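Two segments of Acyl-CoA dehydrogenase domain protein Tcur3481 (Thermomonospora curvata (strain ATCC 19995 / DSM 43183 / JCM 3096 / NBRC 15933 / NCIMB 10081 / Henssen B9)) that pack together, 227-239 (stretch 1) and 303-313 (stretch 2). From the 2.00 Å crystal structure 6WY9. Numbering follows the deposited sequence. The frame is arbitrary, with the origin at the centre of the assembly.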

# COMPACT_ATOMS: atom_id res chain seq x y z
N LEU B 227 -23.46 1.03 6.50
CA LEU B 227 -22.21 1.07 7.23
C LEU B 227 -21.20 1.93 6.49
O LEU B 227 -20.43 2.66 7.10
CB LEU B 227 -21.64 -0.36 7.42
CG LEU B 227 -22.37 -1.21 8.48
CD1 LEU B 227 -22.14 -2.77 8.21
CD2 LEU B 227 -21.92 -0.78 9.89
N ALA B 228 -21.18 1.84 5.16
CA ALA B 228 -20.29 2.71 4.40
C ALA B 228 -20.65 4.17 4.60
O ALA B 228 -19.76 5.02 4.65
CB ALA B 228 -20.30 2.33 2.94
N ALA B 229 -21.95 4.50 4.76
CA ALA B 229 -22.29 5.90 5.02
C ALA B 229 -21.71 6.39 6.34
O ALA B 229 -21.16 7.50 6.42
CB ALA B 229 -23.82 6.10 4.98
N VAL B 230 -21.82 5.57 7.40
CA VAL B 230 -21.26 5.98 8.70
C VAL B 230 -19.75 6.15 8.57
O VAL B 230 -19.16 7.11 9.08
CB VAL B 230 -21.61 4.93 9.78
CG1 VAL B 230 -21.00 5.34 11.15
CG2 VAL B 230 -23.13 4.69 9.85
N GLN B 231 -19.11 5.20 7.89
CA GLN B 231 -17.66 5.24 7.77
C GLN B 231 -17.24 6.49 7.02
O GLN B 231 -16.20 7.09 7.33
CB GLN B 231 -17.15 3.99 7.03
CG GLN B 231 -15.60 3.84 7.08
CD GLN B 231 -15.14 3.28 8.40
OE1 GLN B 231 -15.62 3.71 9.47
NE2 GLN B 231 -14.21 2.32 8.35
N LEU B 232 -17.96 6.83 5.96
CA LEU B 232 -17.63 8.08 5.27
C LEU B 232 -17.63 9.24 6.26
O LEU B 232 -16.73 10.09 6.22
CB LEU B 232 -18.63 8.33 4.15
CG LEU B 232 -18.48 9.67 3.38
CD1 LEU B 232 -17.06 9.79 2.64
CD2 LEU B 232 -19.66 9.75 2.41
N GLY B 233 -18.64 9.31 7.14
CA GLY B 233 -18.70 10.41 8.09
C GLY B 233 -17.58 10.34 9.12
O GLY B 233 -16.93 11.35 9.44
N VAL B 234 -17.29 9.13 9.62
CA VAL B 234 -16.15 8.97 10.53
C VAL B 234 -14.87 9.48 9.88
O VAL B 234 -14.09 10.21 10.50
CB VAL B 234 -16.00 7.50 10.96
CG1 VAL B 234 -14.69 7.33 11.78
CG2 VAL B 234 -17.26 7.05 11.81
N ALA B 235 -14.59 9.04 8.66
CA ALA B 235 -13.31 9.42 8.06
C ALA B 235 -13.25 10.92 7.80
O ALA B 235 -12.21 11.55 8.00
CB ALA B 235 -13.07 8.66 6.74
N SER B 236 -14.37 11.50 7.34
CA SER B 236 -14.43 12.93 7.08
C SER B 236 -14.19 13.73 8.36
O SER B 236 -13.43 14.70 8.37
CB SER B 236 -15.81 13.29 6.49
OG SER B 236 -15.98 12.65 5.23
N GLY B 237 -14.86 13.33 9.45
CA GLY B 237 -14.68 14.05 10.70
C GLY B 237 -13.26 13.91 11.22
O GLY B 237 -12.67 14.87 11.69
N ALA B 238 -12.70 12.69 11.13
CA ALA B 238 -11.33 12.47 11.56
C ALA B 238 -10.36 13.37 10.78
O ALA B 238 -9.48 14.01 11.36
CB ALA B 238 -10.95 10.98 11.36
N LEU B 239 -10.51 13.39 9.46
CA LEU B 239 -9.65 14.25 8.64
C LEU B 239 -9.80 15.72 9.04
O LEU B 239 -8.80 16.45 9.17
CB LEU B 239 -9.96 14.06 7.16
CG LEU B 239 -9.07 14.88 6.23
CD1 LEU B 239 -7.52 14.68 6.50
CD2 LEU B 239 -9.39 14.55 4.76
N TRP B 303 -14.42 0.04 0.02
CA TRP B 303 -13.82 1.37 0.23
C TRP B 303 -13.91 1.79 1.70
O TRP B 303 -12.94 2.32 2.26
CB TRP B 303 -14.49 2.41 -0.68
CG TRP B 303 -13.78 2.50 -1.99
CD1 TRP B 303 -14.21 2.01 -3.20
CD2 TRP B 303 -12.47 3.02 -2.20
NE1 TRP B 303 -13.25 2.22 -4.16
CE2 TRP B 303 -12.17 2.85 -3.57
CE3 TRP B 303 -11.52 3.63 -1.36
CZ2 TRP B 303 -10.96 3.26 -4.13
CZ3 TRP B 303 -10.31 4.08 -1.91
CH2 TRP B 303 -10.04 3.89 -3.31
N ALA B 304 -15.07 1.55 2.33
CA ALA B 304 -15.22 1.80 3.77
C ALA B 304 -14.22 1.00 4.57
O ALA B 304 -13.60 1.53 5.51
CB ALA B 304 -16.65 1.43 4.23
N ASP B 305 -14.09 -0.29 4.24
CA ASP B 305 -13.27 -1.20 5.04
C ASP B 305 -11.79 -0.89 4.88
O ASP B 305 -11.01 -1.08 5.82
CB ASP B 305 -13.47 -2.66 4.60
CG ASP B 305 -14.89 -3.14 4.80
OD1 ASP B 305 -15.59 -2.54 5.61
OD2 ASP B 305 -15.23 -4.15 4.15
N GLU B 306 -11.38 -0.48 3.68
CA GLU B 306 -9.95 -0.32 3.42
C GLU B 306 -9.56 1.16 3.46
O GLU B 306 -8.67 1.55 4.21
CB GLU B 306 -9.59 -0.95 2.06
CG GLU B 306 -8.11 -0.84 1.64
CD GLU B 306 -7.21 -1.79 2.41
OE1 GLU B 306 -7.68 -2.86 2.87
OE2 GLU B 306 -6.02 -1.46 2.57
N GLY B 307 -10.22 1.97 2.65
CA GLY B 307 -9.97 3.41 2.71
C GLY B 307 -10.32 4.02 4.06
O GLY B 307 -9.52 4.76 4.64
N GLY B 308 -11.50 3.69 4.60
CA GLY B 308 -11.89 4.26 5.88
C GLY B 308 -10.93 3.89 7.00
O GLY B 308 -10.57 4.73 7.84
N LEU B 309 -10.48 2.64 7.01
CA LEU B 309 -9.52 2.21 8.01
C LEU B 309 -8.18 2.88 7.80
O LEU B 309 -7.53 3.27 8.77
CB LEU B 309 -9.35 0.70 8.00
CG LEU B 309 -8.56 0.15 9.20
CD1 LEU B 309 -9.25 0.68 10.52
CD2 LEU B 309 -8.58 -1.35 9.10
N ASN B 310 -7.74 3.03 6.54
CA ASN B 310 -6.50 3.78 6.31
C ASN B 310 -6.60 5.19 6.87
O ASN B 310 -5.67 5.68 7.52
CB ASN B 310 -6.14 3.89 4.83
CG ASN B 310 -5.72 2.59 4.20
OD1 ASN B 310 -5.35 1.60 4.88
ND2 ASN B 310 -5.70 2.62 2.88
N VAL B 311 -7.70 5.90 6.58
CA VAL B 311 -7.82 7.28 7.06
C VAL B 311 -7.63 7.34 8.57
O VAL B 311 -6.82 8.13 9.07
CB VAL B 311 -9.17 7.91 6.65
CG1 VAL B 311 -9.35 9.34 7.39
CG2 VAL B 311 -9.29 8.04 5.08
N VAL B 312 -8.38 6.53 9.33
CA VAL B 312 -8.29 6.69 10.81
C VAL B 312 -6.95 6.21 11.36
O VAL B 312 -6.54 6.68 12.42
CB VAL B 312 -9.46 6.01 11.56
CG1 VAL B 312 -10.85 6.69 11.16
CG2 VAL B 312 -9.50 4.45 11.37
N HIS B 313 -6.23 5.29 10.70
CA HIS B 313 -4.84 5.04 11.10
C HIS B 313 -3.95 6.25 10.81
O HIS B 313 -3.05 6.58 11.62
CB HIS B 313 -4.29 3.80 10.37
CG HIS B 313 -4.58 2.51 11.09
ND1 HIS B 313 -3.78 2.05 12.13
CD2 HIS B 313 -5.60 1.63 10.98
CE1 HIS B 313 -4.27 0.90 12.57
NE2 HIS B 313 -5.36 0.61 11.88

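Two helices run side by side in nearly the same direction, their axes 24° from parallel and 9.2 Å apart at closest approach, and the residues at the interface are small wherever the backbones come nearest. The three residues that cover the most surface are Q231 on the first helix and A304 and V311 on the second.

Q231 covers the most surface, and it is the one polar side chain that crosses between the helices. Its CA-to-CB bond points toward the partner, and with chi1 at t and chi2 at p the chain bends so that the amide reaches the backbone of the neighbouring helix. There Q231 NE2 donates a hydrogen bond to A304 O, at 3.0 Å and with an N-H...O angle of 165°, close to straight. A wider pi-type turn spans 304-308; G308 N bonds back to W303 O at 3.1 Å, and A304 O, with no assigned backbone bond within the stretch, accepts the glutamine amide. A buried amide thus meets a backbone carbonyl at an irregular turn.

The same side chain needs room, and G308 supplies it. A CB on G308 would point toward the first helix and sit 2.4 Å from Q231 CG, a clash; the bare backbone lets the glutamine methylenes pass. The CA atoms of A235 and G308 are 5.8 Å apart.

A304 serves the contact twice. Beyond offering its carbonyl, it turns its methyl toward the first helix, where A304 CB lies 4.0 Å from A228 CB and 3.8 Å from Q231 CB. Alanine against alanine keeps this end tight: the CA atoms of A228 and A304 are only 5.2 Å apart.

Further along, V311 takes over. Its CA-to-CB bond points toward the first helix, and V311 CG1 reaches A235 at two points, 3.8 Å from A235 CB and 3.7 Å from A235 O, so the methyl packs on backbone as well as side chain. Here a branched residue faces a small one, in contact at van der Waals distance. V312, whose CA-to-CB bond points sideways, extends the apolar patch, its CG1 3.9 Å from V234 CG1 and 4.3 Å from A238 CB.

The rules to be read here are economical: alanine or glycine at the closest backbone approaches, valines packed on small residues beyond, and a single long polar side chain, laid over a glycine, to satisfy a carbonyl at the pi-type turn.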